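Side-chain contacts in core protein VP4 (Bluetongue virus, PDB 2JHP), which caps viral messenger RNA, carrying several steps of cap formation on one chain, and forms part of the inner capsid of the virus: residues I89-E92 and V93-H97; F102-E105 and I106-R110; H400-D403 and E404-D408; R453-V456 and M457-S461. One frame throughout, in Å; residues are numbered along the deposited sequence.

Interaction 1. Residues I89-E92 and V93-H97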
ATOM      1  N   ILE A  89      18.593  13.050  12.776  1.00  7.93           N
ATOM      2  CA  ILE A  89      19.851  13.510  12.209  1.00  1.87           C
ATOM      3  C   ILE A  89      21.016  12.914  12.978  1.00 11.08           C
ATOM      4  O   ILE A  89      21.126  13.108  14.190  1.00 15.10           O
ATOM      5  CB  ILE A  89      19.957  15.054  12.220  1.00 -1.85           C
ATOM      6  CG1 ILE A  89      18.750  15.677  11.518  1.00  6.15           C
ATOM      7  CG2 ILE A  89      21.273  15.518  11.579  1.00-13.36           C
ATOM      8  CD1 ILE A  89      18.598  15.284  10.054  1.00 13.64           C
ATOM      9  N   PRO A  90      21.886  12.177  12.267  1.00 12.61           N
ATOM     10  CA  PRO A  90      23.079  11.538  12.841  1.00  9.30           C
ATOM     11  C   PRO A  90      24.050  12.552  13.446  1.00 13.91           C
ATOM     12  O   PRO A  90      23.978  13.748  13.129  1.00 18.55           O
ATOM     13  CB  PRO A  90      23.724  10.838  11.635  1.00  9.66           C
ATOM     14  CG  PRO A  90      22.616  10.701  10.618  1.00 14.47           C
ATOM     15  CD  PRO A  90      21.744  11.900  10.823  1.00 18.36           C
ATOM     16  N   ARG A  91      24.939  12.068  14.314  1.00 16.79           N
ATOM     17  CA  ARG A  91      25.960  12.905  14.942  1.00 13.45           C
ATOM     18  C   ARG A  91      26.863  13.548  13.894  1.00 17.33           C
ATOM     19  O   ARG A  91      26.967  14.776  13.821  1.00 15.05           O
ATOM     20  CB  ARG A  91      26.810  12.086  15.916  1.00 15.73           C
ATOM     21  CG  ARG A  91      26.175  11.846  17.271  1.00 21.72           C
ATOM     22  CD  ARG A  91      27.169  11.179  18.215  1.00 -2.01           C
ATOM     23  NE  ARG A  91      26.522  10.717  19.440  1.00 28.13           N
ATOM     24  CZ  ARG A  91      27.068   9.877  20.317  1.00 48.72           C
ATOM     25  NH1 ARG A  91      28.290   9.389  20.119  1.00 95.09           N
ATOM     26  NH2 ARG A  91      26.386   9.522  21.398  1.00 42.41           N
ATOM     27  N   GLU A  92      27.490  12.702  13.076  1.00 25.96           N
ATOM     28  CA  GLU A  92      28.460  13.128  12.061  1.00 28.55           C
ATOM     29  C   GLU A  92      27.860  14.112  11.062  1.00 24.98           C
ATOM     30  O   GLU A  92      28.562  14.962  10.513  1.00 20.89           O
ATOM     31  CB  GLU A  92      29.013  11.914  11.305  1.00 30.83           C
ATOM     32  CG  GLU A  92      28.845  10.586  12.032  1.00 25.07           C
ATOM     33  CD  GLU A  92      30.093   9.714  11.978  1.00 16.78           C
ATOM     34  OE1 GLU A  92      30.603   9.437  10.864  1.00 29.98           O
ATOM     35  OE2 GLU A  92      30.560   9.294  13.063  1.00  7.39           O
ATOM     36  N   VAL A  93      26.557  13.982  10.829  1.00 29.34           N
ATOM     37  CA  VAL A  93      25.847  14.837   9.885  1.00 32.26           C
ATOM     38  C   VAL A  93      25.654  16.264  10.424  1.00 28.55           C
ATOM     39  O   VAL A  93      25.519  17.200   9.639  1.00 21.75           O
ATOM     40  CB  VAL A  93      24.497  14.184   9.445  1.00 40.57           C
ATOM     41  CG1 VAL A  93      23.662  15.127   8.583  1.00 46.80           C
ATOM     42  CG2 VAL A  93      24.769  12.899   8.675  1.00 30.45           C
ATOM     43  N   ALA A  94      25.696  16.431  11.747  1.00 36.79           N
ATOM     44  CA  ALA A  94      25.327  17.707  12.384  1.00 47.27           C
ATOM     45  C   ALA A  94      26.009  19.013  11.863  1.00 60.30           C
ATOM     46  O   ALA A  94      25.277  19.957  11.574  1.00 74.98           O
ATOM     47  CB  ALA A  94      25.325  17.607  13.915  1.00 38.61           C
ATOM     48  N   ARG A  95      27.345  19.148  11.741  1.00 64.17           N
ATOM     49  CA  ARG A  95      28.444  18.582  12.576  1.00 65.42           C
ATOM     50  C   ARG A  95      29.215  17.477  11.777  1.00 53.21           C
ATOM     51  O   ARG A  95      29.663  16.486  12.385  1.00 50.66           O
ATOM     52  CB  ARG A  95      27.909  18.009  13.917  1.00 59.56           C
ATOM     53  CG  ARG A  95      28.965  17.872  15.046  1.00 72.71           C
ATOM     54  CD  ARG A  95      28.472  16.896  16.141  1.00 85.37           C
ATOM     55  NE  ARG A  95      29.446  16.749  17.230  1.00 24.89           N
ATOM     56  CZ  ARG A  95      29.343  15.894  18.254  1.00 -2.72           C
ATOM     57  NH1 ARG A  95      30.296  15.858  19.175  1.00  9.72           N
ATOM     58  NH2 ARG A  95      28.300  15.075  18.367  1.00 -1.64           N
ATOM     59  N   SER A  96      29.508  17.705  10.479  1.00 39.14           N
ATOM     60  CA  SER A  96      30.124  18.930   9.859  1.00 30.59           C
ATOM     61  C   SER A  96      29.376  20.205   9.381  1.00 19.18           C
ATOM     62  O   SER A  96      29.944  20.967   8.599  1.00 25.34           O
ATOM     63  CB  SER A  96      31.025  18.474   8.672  1.00 29.38           C
ATOM     64  OG  SER A  96      32.011  17.516   9.120  1.00 61.87           O
ATOM     65  N   HIS A  97      28.143  20.453   9.803  1.00 14.01           N
ATOM     66  CA  HIS A  97      27.422  21.680   9.406  1.00 21.98           C
ATOM     67  C   HIS A  97      27.168  21.799   7.898  1.00 18.55           C
ATOM     68  O   HIS A  97      26.988  22.904   7.380  1.00 21.68           O
ATOM     69  CB  HIS A  97      28.155  22.938   9.896  1.00 30.18           C
ATOM     70  CG  HIS A  97      28.246  23.046  11.384  1.00 45.48           C
ATOM     71  ND1 HIS A  97      29.108  22.272  12.135  1.00126.70           N
ATOM     72  CD2 HIS A  97      27.592  23.848  12.261  1.00 18.01           C
ATOM     73  CE1 HIS A  97      28.975  22.587  13.411  1.00 10.54           C
ATOM     74  NE2 HIS A  97      28.063  23.540  13.514  1.00 25.20           N
TER

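Interaction 2. Residues F102-E105 and I106-R110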
ATOM      1  N   PHE A 102      22.587  17.601   5.297  1.00 -9.88           N
ATOM      2  CA  PHE A 102      21.427  17.779   6.171  1.00  0.80           C
ATOM      3  C   PHE A 102      20.122  17.617   5.400  1.00 12.46           C
ATOM      4  O   PHE A 102      19.278  16.798   5.759  1.00 40.42           O
ATOM      5  CB  PHE A 102      21.491  19.161   6.840  1.00  2.81           C
ATOM      6  CG  PHE A 102      20.366  19.429   7.812  1.00 -4.00           C
ATOM      7  CD1 PHE A 102      20.289  18.732   9.017  1.00 86.57           C
ATOM      8  CD2 PHE A 102      19.394  20.396   7.529  1.00-12.75           C
ATOM      9  CE1 PHE A 102      19.257  18.975   9.922  1.00  2.69           C
ATOM     10  CE2 PHE A 102      18.352  20.648   8.429  1.00 17.29           C
ATOM     11  CZ  PHE A 102      18.283  19.933   9.628  1.00 -2.60           C
ATOM     12  N   GLU A 103      19.973  18.393   4.331  1.00  9.09           N
ATOM     13  CA  GLU A 103      18.762  18.355   3.516  1.00 -3.37           C
ATOM     14  C   GLU A 103      18.528  16.984   2.867  1.00  2.72           C
ATOM     15  O   GLU A 103      17.401  16.487   2.862  1.00 11.67           O
ATOM     16  CB  GLU A 103      18.790  19.471   2.468  1.00-12.76           C
ATOM     17  CG  GLU A 103      18.816  20.873   3.078  1.00 -7.55           C
ATOM     18  CD  GLU A 103      18.455  21.988   2.096  1.00 27.87           C
ATOM     19  OE1 GLU A 103      19.017  22.026   0.972  1.00 34.14           O
ATOM     20  OE2 GLU A 103      17.610  22.839   2.470  1.00  8.39           O
ATOM     21  N   ASN A 104      19.596  16.386   2.326  1.00 -2.94           N
ATOM     22  CA  ASN A 104      19.554  15.021   1.773  1.00-14.14           C
ATOM     23  C   ASN A 104      19.162  13.992   2.824  1.00  7.38           C
ATOM     24  O   ASN A 104      18.493  13.006   2.513  1.00  8.88           O
ATOM     25  CB  ASN A 104      20.905  14.628   1.176  1.00 -9.67           C
ATOM     26  CG  ASN A 104      21.293  15.461  -0.043  1.00  8.38           C
ATOM     27  OD1 ASN A 104      22.337  16.099  -0.050  1.00  8.23           O
ATOM     28  ND2 ASN A 104      20.471  15.429  -1.081  1.00 13.41           N
ATOM     29  N   GLU A 105      19.591  14.222   4.065  1.00  9.76           N
ATOM     30  CA  GLU A 105      19.153  13.389   5.182  1.00 22.96           C
ATOM     31  C   GLU A 105      17.641  13.473   5.364  1.00 -2.10           C
ATOM     32  O   GLU A 105      16.966  12.438   5.403  1.00 19.86           O
ATOM     33  CB  GLU A 105      19.863  13.758   6.481  1.00 17.08           C
ATOM     34  CG  GLU A 105      19.640  12.737   7.581  1.00 38.72           C
ATOM     35  CD  GLU A 105      20.165  11.361   7.206  1.00 29.01           C
ATOM     36  OE1 GLU A 105      21.362  11.266   6.869  1.00 -0.40           O
ATOM     37  OE2 GLU A 105      19.387  10.379   7.247  1.00 10.29           O
ATOM     38  N   ILE A 106      17.120  14.697   5.458  1.00 15.73           N
ATOM     39  CA  ILE A 106      15.674  14.927   5.510  1.00 10.89           C
ATOM     40  C   ILE A 106      14.968  14.247   4.349  1.00 11.17           C
ATOM     41  O   ILE A 106      14.022  13.489   4.549  1.00 10.60           O
ATOM     42  CB  ILE A 106      15.301  16.424   5.522  1.00  9.86           C
ATOM     43  CG1 ILE A 106      15.992  17.149   6.689  1.00  6.76           C
ATOM     44  CG2 ILE A 106      13.788  16.588   5.603  1.00 32.21           C
ATOM     45  CD1 ILE A 106      15.666  18.636   6.785  1.00 -8.24           C
ATOM     46  N   GLY A 107      15.459  14.497   3.143  1.00 15.82           N
ATOM     47  CA  GLY A 107      14.846  13.968   1.930  1.00 -2.25           C
ATOM     48  C   GLY A 107      14.782  12.459   1.845  1.00 -5.09           C
ATOM     49  O   GLY A 107      13.742  11.904   1.482  1.00 18.78           O
ATOM     50  N   ARG A 108      15.892  11.792   2.165  1.00-10.12           N
ATOM     51  CA  ARG A 108      15.921  10.325   2.177  1.00-10.45           C
ATOM     52  C   ARG A 108      14.930   9.760   3.191  1.00 -3.86           C
ATOM     53  O   ARG A 108      14.089   8.911   2.843  1.00 11.60           O
ATOM     54  CB  ARG A 108      17.328   9.783   2.458  1.00 -6.76           C
ATOM     55  CG  ARG A 108      18.335  10.045   1.362  1.00 12.46           C
ATOM     56  CD  ARG A 108      19.648   9.364   1.671  1.00 29.57           C
ATOM     57  NE  ARG A 108      20.781  10.141   1.176  1.00 30.42           N
ATOM     58  CZ  ARG A 108      21.605  10.850   1.945  1.00 -3.14           C
ATOM     59  NH1 ARG A 108      21.439  10.883   3.265  1.00 75.34           N
ATOM     60  NH2 ARG A 108      22.610  11.526   1.392  1.00 14.25           N
ATOM     61  N   ARG A 109      15.004  10.242   4.434  1.00  8.71           N
ATOM     62  CA  ARG A 109      14.079   9.763   5.465  1.00 22.95           C
ATOM     63  C   ARG A 109      12.653  10.129   5.092  1.00 -6.46           C
ATOM     64  O   ARG A 109      11.720   9.380   5.334  1.00  9.32           O
ATOM     65  CB  ARG A 109      14.432  10.294   6.854  1.00 13.98           C
ATOM     66  CG  ARG A 109      13.370   9.963   7.905  1.00 26.33           C
ATOM     67  CD  ARG A 109      13.500   8.568   8.509  1.00 23.67           C
ATOM     68  NE  ARG A 109      14.362   8.637   9.687  1.00 64.98           N
ATOM     69  CZ  ARG A 109      15.670   8.388   9.693  1.00 32.98           C
ATOM     70  NH1 ARG A 109      16.350   8.499  10.825  1.00 88.01           N
ATOM     71  NH2 ARG A 109      16.303   8.023   8.579  1.00154.99           N
ATOM     72  N   ARG A 110      12.493  11.270   4.442  1.00 14.80           N
ATOM     73  CA  ARG A 110      11.184  11.672   3.944  1.00 -3.70           C
ATOM     74  C   ARG A 110      10.585  10.657   2.928  1.00  9.02           C
ATOM     75  O   ARG A 110       9.396  10.318   3.006  1.00 16.30           O
ATOM     76  CB  ARG A 110      11.278  13.061   3.345  1.00 26.00           C
ATOM     77  CG  ARG A 110      10.024  13.808   3.460  1.00 10.73           C
ATOM     78  CD  ARG A 110      10.154  14.941   4.419  1.00  9.66           C
ATOM     79  NE  ARG A 110      10.152  16.245   3.761  1.00 59.70           N
ATOM     80  CZ  ARG A 110       9.100  16.847   3.218  1.00-13.99           C
ATOM     81  NH1 ARG A 110       7.888  16.315   3.184  1.00 -7.21           N
ATOM     82  NH2 ARG A 110       9.278  18.020   2.704  1.00 10.30           N
TER

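Interaction 3. Residues H400-D403 and E404-D408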
ATOM      1  N   HIS A 400     -14.845  -4.564 -11.597  1.00 25.49           N
ATOM      2  CA  HIS A 400     -15.269  -5.623 -10.702  1.00 34.86           C
ATOM      3  C   HIS A 400     -16.446  -5.166  -9.840  1.00 31.51           C
ATOM      4  O   HIS A 400     -16.357  -4.154  -9.134  1.00 20.59           O
ATOM      5  CB  HIS A 400     -14.088  -6.064  -9.836  1.00 22.72           C
ATOM      6  CG  HIS A 400     -14.410  -7.171  -8.885  1.00 47.65           C
ATOM      7  ND1 HIS A 400     -14.738  -6.946  -7.566  1.00 20.77           N
ATOM      8  CD2 HIS A 400     -14.450  -8.513  -9.061  1.00 22.34           C
ATOM      9  CE1 HIS A 400     -14.974  -8.102  -6.971  1.00 20.33           C
ATOM     10  NE2 HIS A 400     -14.804  -9.069  -7.856  1.00 35.68           N
ATOM     11  N   GLU A 401     -17.554  -5.900  -9.919  1.00 26.69           N
ATOM     12  CA  GLU A 401     -18.683  -5.678  -9.019  1.00 28.33           C
ATOM     13  C   GLU A 401     -18.577  -6.652  -7.845  1.00 29.68           C
ATOM     14  O   GLU A 401     -18.491  -7.858  -8.044  1.00 17.54           O
ATOM     15  CB  GLU A 401     -20.025  -5.825  -9.749  1.00 28.46           C
ATOM     16  CG  GLU A 401     -21.205  -5.194  -8.997  1.00145.70           C
ATOM     17  CD  GLU A 401     -22.406  -4.889  -9.887  1.00 30.14           C
ATOM     18  OE1 GLU A 401     -22.209  -4.409 -11.026  1.00 56.87           O
ATOM     19  OE2 GLU A 401     -23.553  -5.117  -9.439  1.00126.09           O
ATOM     20  N   SER A 402     -18.577  -6.120  -6.625  1.00 22.82           N
ATOM     21  CA  SER A 402     -18.315  -6.930  -5.439  1.00 20.38           C
ATOM     22  C   SER A 402     -19.515  -7.120  -4.527  1.00 22.43           C
ATOM     23  O   SER A 402     -20.435  -6.310  -4.510  1.00 18.71           O
ATOM     24  CB  SER A 402     -17.146  -6.356  -4.641  1.00 14.32           C
ATOM     25  OG  SER A 402     -17.104  -4.949  -4.698  1.00 36.73           O
ATOM     26  N   ASP A 403     -19.487  -8.212  -3.771  1.00 22.83           N
ATOM     27  CA  ASP A 403     -20.525  -8.525  -2.796  1.00 17.95           C
ATOM     28  C   ASP A 403     -20.054  -8.206  -1.383  1.00 20.83           C
ATOM     29  O   ASP A 403     -20.867  -8.048  -0.466  1.00 23.71           O
ATOM     30  CB  ASP A 403     -20.889 -10.011  -2.875  1.00 25.36           C
ATOM     31  CG  ASP A 403     -21.765 -10.342  -4.073  1.00 -2.65           C
ATOM     32  OD1 ASP A 403     -22.578  -9.475  -4.483  1.00 30.10           O
ATOM     33  OD2 ASP A 403     -21.655 -11.482  -4.588  1.00 20.71           O
ATOM     34  N   GLU A 404     -18.733  -8.122  -1.229  1.00 16.97           N
ATOM     35  CA  GLU A 404     -18.081  -7.945   0.065  1.00 13.86           C
ATOM     36  C   GLU A 404     -17.543  -6.521   0.179  1.00 21.56           C
ATOM     37  O   GLU A 404     -17.266  -5.889  -0.849  1.00 18.27           O
ATOM     38  CB  GLU A 404     -16.933  -8.950   0.200  1.00 18.17           C
ATOM     39  CG  GLU A 404     -17.317 -10.404  -0.084  1.00 12.54           C
ATOM     40  CD  GLU A 404     -18.048 -11.068   1.073  1.00 43.21           C
ATOM     41  OE1 GLU A 404     -17.965 -10.553   2.210  1.00 11.45           O
ATOM     42  OE2 GLU A 404     -18.701 -12.113   0.849  1.00 32.30           O
ATOM     43  N   PRO A 405     -17.421  -5.993   1.418  1.00  6.25           N
ATOM     44  CA  PRO A 405     -16.775  -4.680   1.560  1.00 -4.82           C
ATOM     45  C   PRO A 405     -15.342  -4.671   1.000  1.00 10.54           C
ATOM     46  O   PRO A 405     -14.587  -5.609   1.229  1.00 15.91           O
ATOM     47  CB  PRO A 405     -16.804  -4.409   3.074  1.00  8.99           C
ATOM     48  CG  PRO A 405     -17.179  -5.678   3.715  1.00  3.07           C
ATOM     49  CD  PRO A 405     -17.886  -6.527   2.713  1.00  4.73           C
ATOM     50  N   ARG A 406     -15.000  -3.609   0.273  1.00 13.17           N
ATOM     51  CA  ARG A 406     -13.779  -3.523  -0.516  1.00 13.29           C
ATOM     52  C   ARG A 406     -12.902  -2.330  -0.138  1.00 24.15           C
ATOM     53  O   ARG A 406     -13.388  -1.354   0.402  1.00 14.46           O
ATOM     54  CB  ARG A 406     -14.133  -3.451  -2.000  1.00 18.75           C
ATOM     55  CG  ARG A 406     -15.004  -2.258  -2.366  1.00 15.21           C
ATOM     56  CD  ARG A 406     -15.317  -2.191  -3.868  1.00 -9.80           C
ATOM     57  NE  ARG A 406     -14.143  -1.857  -4.686  1.00 16.76           N
ATOM     58  CZ  ARG A 406     -14.056  -2.087  -5.994  1.00 26.13           C
ATOM     59  NH1 ARG A 406     -15.058  -2.669  -6.655  1.00-10.18           N
ATOM     60  NH2 ARG A 406     -12.964  -1.735  -6.651  1.00 15.04           N
ATOM     61  N   ALA A 407     -11.610  -2.430  -0.438  1.00 13.26           N
ATOM     62  CA  ALA A 407     -10.647  -1.339  -0.282  1.00 18.27           C
ATOM     63  C   ALA A 407      -9.954  -1.074  -1.616  1.00 12.78           C
ATOM     64  O   ALA A 407      -9.745  -1.993  -2.413  1.00 19.64           O
ATOM     65  CB  ALA A 407      -9.610  -1.680   0.784  1.00  4.71           C
ATOM     66  N   ASP A 408      -9.584   0.182  -1.855  1.00 24.42           N
ATOM     67  CA  ASP A 408      -9.088   0.588  -3.178  1.00 21.06           C
ATOM     68  C   ASP A 408      -7.895   1.553  -3.096  1.00 16.79           C
ATOM     69  O   ASP A 408      -7.959   2.716  -3.506  1.00 16.56           O
ATOM     70  CB  ASP A 408     -10.249   1.145  -4.000  1.00 15.01           C
ATOM     71  CG  ASP A 408     -11.268   0.069  -4.352  1.00 19.93           C
ATOM     72  OD1 ASP A 408     -11.085  -0.591  -5.402  1.00 20.17           O
ATOM     73  OD2 ASP A 408     -12.247  -0.112  -3.582  1.00 17.23           O
TER

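Interaction 4. Residues R453-V456 and M457-S461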
ATOM      1  N   ARG A 453      -9.025  18.776  -7.246  1.00  7.58           N
ATOM      2  CA  ARG A 453      -9.501  18.758  -5.848  1.00 15.09           C
ATOM      3  C   ARG A 453     -10.956  19.167  -5.649  1.00 19.99           C
ATOM      4  O   ARG A 453     -11.685  18.533  -4.887  1.00 22.29           O
ATOM      5  CB  ARG A 453      -8.638  19.650  -4.967  1.00 14.42           C
ATOM      6  CG  ARG A 453      -7.280  19.080  -4.655  1.00 12.84           C
ATOM      7  CD  ARG A 453      -6.618  19.922  -3.614  1.00 34.29           C
ATOM      8  NE  ARG A 453      -5.321  19.384  -3.265  1.00 18.52           N
ATOM      9  CZ  ARG A 453      -4.189  19.658  -3.913  1.00 10.40           C
ATOM     10  NH1 ARG A 453      -3.057  19.099  -3.509  1.00 12.47           N
ATOM     11  NH2 ARG A 453      -4.196  20.483  -4.959  1.00 16.74           N
ATOM     12  N   SER A 454     -11.368  20.234  -6.322  1.00 18.46           N
ATOM     13  CA  SER A 454     -12.717  20.758  -6.164  1.00 20.59           C
ATOM     14  C   SER A 454     -13.735  19.778  -6.718  1.00 16.67           C
ATOM     15  O   SER A 454     -14.821  19.632  -6.166  1.00 25.06           O
ATOM     16  CB  SER A 454     -12.858  22.129  -6.824  1.00 21.22           C
ATOM     17  OG  SER A 454     -12.728  22.041  -8.233  1.00 17.19           O
ATOM     18  N   THR A 455     -13.372  19.090  -7.795  1.00 15.44           N
ATOM     19  CA  THR A 455     -14.230  18.053  -8.367  1.00 20.59           C
ATOM     20  C   THR A 455     -14.372  16.871  -7.391  1.00 16.34           C
ATOM     21  O   THR A 455     -15.464  16.325  -7.217  1.00 22.55           O
ATOM     22  CB  THR A 455     -13.699  17.586  -9.744  1.00 26.35           C
ATOM     23  OG1 THR A 455     -13.406  18.731 -10.548  1.00 14.82           O
ATOM     24  CG2 THR A 455     -14.734  16.750 -10.471  1.00 -8.50           C
ATOM     25  N   VAL A 456     -13.262  16.502  -6.754  1.00 16.80           N
ATOM     26  CA  VAL A 456     -13.234  15.421  -5.777  1.00 13.08           C
ATOM     27  C   VAL A 456     -14.196  15.755  -4.650  1.00 15.59           C
ATOM     28  O   VAL A 456     -15.105  14.975  -4.363  1.00 14.98           O
ATOM     29  CB  VAL A 456     -11.800  15.189  -5.194  1.00 15.54           C
ATOM     30  CG1 VAL A 456     -11.820  14.093  -4.147  1.00 20.56           C
ATOM     31  CG2 VAL A 456     -10.814  14.847  -6.284  1.00 18.80           C
ATOM     32  N   MET A 457     -13.992  16.917  -4.027  1.00 20.85           N
ATOM     33  CA  MET A 457     -14.875  17.442  -2.990  1.00 18.05           C
ATOM     34  C   MET A 457     -16.360  17.394  -3.360  1.00 17.11           C
ATOM     35  O   MET A 457     -17.201  16.939  -2.571  1.00 22.00           O
ATOM     36  CB  MET A 457     -14.502  18.882  -2.677  1.00 17.06           C
ATOM     37  CG  MET A 457     -13.357  19.032  -1.714  1.00 12.65           C
ATOM     38  SD  MET A 457     -13.015  20.757  -1.357  1.00 16.36           S
ATOM     39  CE  MET A 457     -14.439  21.229  -0.393  1.00  6.22           C
ATOM     40  N   LEU A 458     -16.676  17.860  -4.562  1.00 15.14           N
ATOM     41  CA  LEU A 458     -18.061  17.969  -5.006  1.00 19.53           C
ATOM     42  C   LEU A 458     -18.717  16.622  -5.356  1.00 25.19           C
ATOM     43  O   LEU A 458     -19.931  16.470  -5.230  1.00 22.44           O
ATOM     44  CB  LEU A 458     -18.183  18.985  -6.152  1.00 10.47           C
ATOM     45  CG  LEU A 458     -17.848  20.426  -5.735  1.00 19.49           C
ATOM     46  CD1 LEU A 458     -17.427  21.306  -6.893  1.00 23.13           C
ATOM     47  CD2 LEU A 458     -19.014  21.051  -5.004  1.00 -7.47           C
ATOM     48  N   ASN A 459     -17.913  15.653  -5.783  1.00 33.51           N
ATOM     49  CA  ASN A 459     -18.414  14.338  -6.176  1.00 39.55           C
ATOM     50  C   ASN A 459     -18.301  13.308  -5.075  1.00 33.66           C
ATOM     51  O   ASN A 459     -19.147  12.430  -4.958  1.00 28.61           O
ATOM     52  CB  ASN A 459     -17.640  13.812  -7.380  1.00 35.67           C
ATOM     53  CG  ASN A 459     -17.878  14.618  -8.631  1.00 22.03           C
ATOM     54  OD1 ASN A 459     -18.641  15.584  -8.635  1.00 31.36           O
ATOM     55  ND2 ASN A 459     -17.215  14.221  -9.714  1.00 24.81           N
ATOM     56  N   GLY A 460     -17.236  13.413  -4.288  1.00 16.00           N
ATOM     57  CA  GLY A 460     -16.859  12.390  -3.317  1.00 19.50           C
ATOM     58  C   GLY A 460     -17.709  12.321  -2.065  1.00 21.16           C
ATOM     59  O   GLY A 460     -17.907  11.239  -1.520  1.00 19.43           O
ATOM     60  N   SER A 461     -18.206  13.469  -1.611  1.00 23.15           N
ATOM     61  CA  SER A 461     -18.872  13.564  -0.316  1.00 16.82           C
ATOM     62  C   SER A 461     -20.324  13.097  -0.323  1.00 24.32           C
ATOM     63  O   SER A 461     -21.166  13.651  -1.039  1.00 27.11           O
ATOM     64  CB  SER A 461     -18.791  14.985   0.227  1.00 -5.03           C
ATOM     65  OG  SER A 461     -19.455  15.099   1.475  1.00 19.66           O
TER

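Interaction 1. Residues I89-E92 and V93-H97
The guanidinium of Arg95 has the aliphatic part of Arg91 beside it: Arg91 CG approaches obliquely, 4.0 Å from Arg95 NH2, and CB and CD stand about as far from the same nitrogen. The two arginines run side by side in the same direction, each extended from CG to NE, with guanidinium planes 52° apart, so these groups are not stacked. Their like charges stay a little apart, Arg91 NE lying 4.8 Å from Arg95 NH2. The His97 imidazole has Ala94 O above one face, offset toward the rim, and also meets the ring of His16.

The apolar contacts centre on Val93. Its CG1, anti to the backbone N (chi1 173°), reaches Ile89 CG2 at 3.9 Å, the two side chains crossing at about a right angle. Val93 CG2 instead lies against the pyrrolidine ring of Pro90, 3.6 Å from CG.

The backbone makes a type I beta turn from Arg91 to Ala94, closed by Ala94 N to Arg91 O at 2.9 Å. Beyond it the Ala94–Arg95 peptide is modelled cis. A weak bond from Ser96 N to Glu92 O is doubtful, since that oxygen lies too close to a neighbouring atom in the model.

The turn is a surface connection from strand 87-88, at the edge of the five-stranded parallel sheet, to helix 99-112. Ile89 still bonds through its backbone to Ser71 of neighbouring strand 67-71, while its side chain and Pro90 rest on helix 99-112.

Interaction 2. Residues F102-E105 and I106-R110
This is an intrahelical contact, with side chains three and four residues apart meeting along helix 99-112, which packs against the five-stranded parallel sheet. Four i to i+4 backbone bonds run through it; that from Ile106 N to Phe102 O, at 3.0 Å, is nearly straight. On the buried side the Ile106 CD1 methyl approaches the Phe102 ring obliquely, 3.7 Å from CE2, and both side chains touch Tyr49 of strand 48-51. Phe102 also reaches Val10 of strand 7-10.

The outer side is polar. Glu105 leaves with CG anti to its backbone N (chi1 -168°) and bends at chi2 (61°), which presents OE1 to Arg108 and OE2 to Arg109. OE1 meets the Arg108 guanidinium at its edge, 3.6 Å from NH1, in a long salt bridge whose carboxylate and guanidinium planes are 68° apart. One face of the same guanidinium has Asn104 CB over it, 3.5 Å from NH2. Arg109 NH2 is 4.1 Å from Glu105 OE2, but the oxygen lies well out of the guanidinium plane, and Arg109 NE turns to Asp86 O in a weak bond.

A single carboxylate thus sits between two arginines without a close bond to either, and the attraction is probably largely electrostatic, favouring an ionised Glu105.

Interaction 3. Residues H400-D403 and E404-D408
Hydrogen bonding across the contact comes down to one bond: Arg406 NH1 donates to His400 O at 3.2 Å, with the oxygen at the guanidinium edge and near its plane. At 131° it is bent and weak. The same nitrogen lies near the plane of the His400 imidazole, 4.4 Å from ND1, while that ring also meets those of His133 and Tyr151.

Van der Waals contact comes from Ser402, whose OG lies 3.4 Å from Arg406 CD and obliquely beside the guanidinium. With CG between the backbone N and the carbonyl carbon (chi1 59°) and a bend at chi3 (-70°), Arg406 carries its head toward residues 400-402.

The salt bridge lies within 404-408. Arg406 grips Asp408 side-on: NE bonds OD2 at 2.8 Å on the syn lone pair, and NH2 bonds OD1 at 2.5 Å, likewise syn. Arg406 NH2 has a second acceptor in Gly397 O; Tyr411 and Ser431 donate to Asp408 OD1 and OD2 respectively.

With all three nitrogens engaged, NH1 only weakly, the guanidinium is fixed in rotation and ties the incoming loop to the strand; the Arg406 side chain lies about 8 Å from bound S-adenosyl-L-homocysteine. The paired carboxylate probably offsets its charge.

Interaction 4. Residues R453-V456 and M457-S461
Asn459 stands one turn beyond Thr455 along helix 453-460, and its side chain can be traced over the Thr455 carbonyl. CB lies 3.3 Å from Thr455 O; CG, anti to the carbonyl carbon of Asn459 (chi1 -67°), is at the same distance from that oxygen. At the tip, OD1 stays 3.6 Å from Thr455 O, and ND2 stops 3.6 Å from the Thr455 CG2 methyl, a van der Waals contact between side chains lying side by side and pointing the same way. Tyr425 of helix 421-430 touches both residues.

One residue back, Leu458 curls over the carbonyl of Ser454: its CG and CD1 both lie 3.2 Å from Ser454 O, and Leu559 of helix 551-561 touches both residues. Met457 CB and CG pass the Arg453 carbonyl more loosely.

Backbone bonds from Met457, Leu458, Asn459 and Gly460 to the residues four earlier hold the helix. The last, Gly460 N to Val456 O, is short at 2.6 Å. Ser461 then leaves helical geometry.

Across the contact the side chains meet mostly through carbon, against carbon or backbone oxygen, while several of their polar groups bond elsewhere: Ser454 OG and Thr455 OG1 to Glu630 OE1, Ser454 OG also to Tyr622, and Arg453 NH2 to Gly562 O. These polar ends thus join a largely buried helix to parts of the chain far along the sequence, and its own cohesion appears to come mainly from the backbone.

The four contacts follow in series along the chain. Interactions 1 and 2 touch, their centres 12 Å apart: Ile89 CG1 packs 3.7 Å from Phe102 CE1, and Pro90 and Val93 reach Glu105, so turn and helix form one unit on the N-terminal parallel sheet. Interactions 3 and 4 belong to another region, where strand 406-408 joins a seven-stranded mixed sheet of order 3-2-1-4-5-7-6, as in S-adenosylmethionine-dependent methyltransferases, and helix 453-460 connects toward its strand 466-469. Their centres are 21 Å apart. Interactions 1 and 3, 49 Å apart between centres, lie on opposite sides of the chain's centre, so separate parts of one capping chain are involved, interaction 3 near a bound cofactor product.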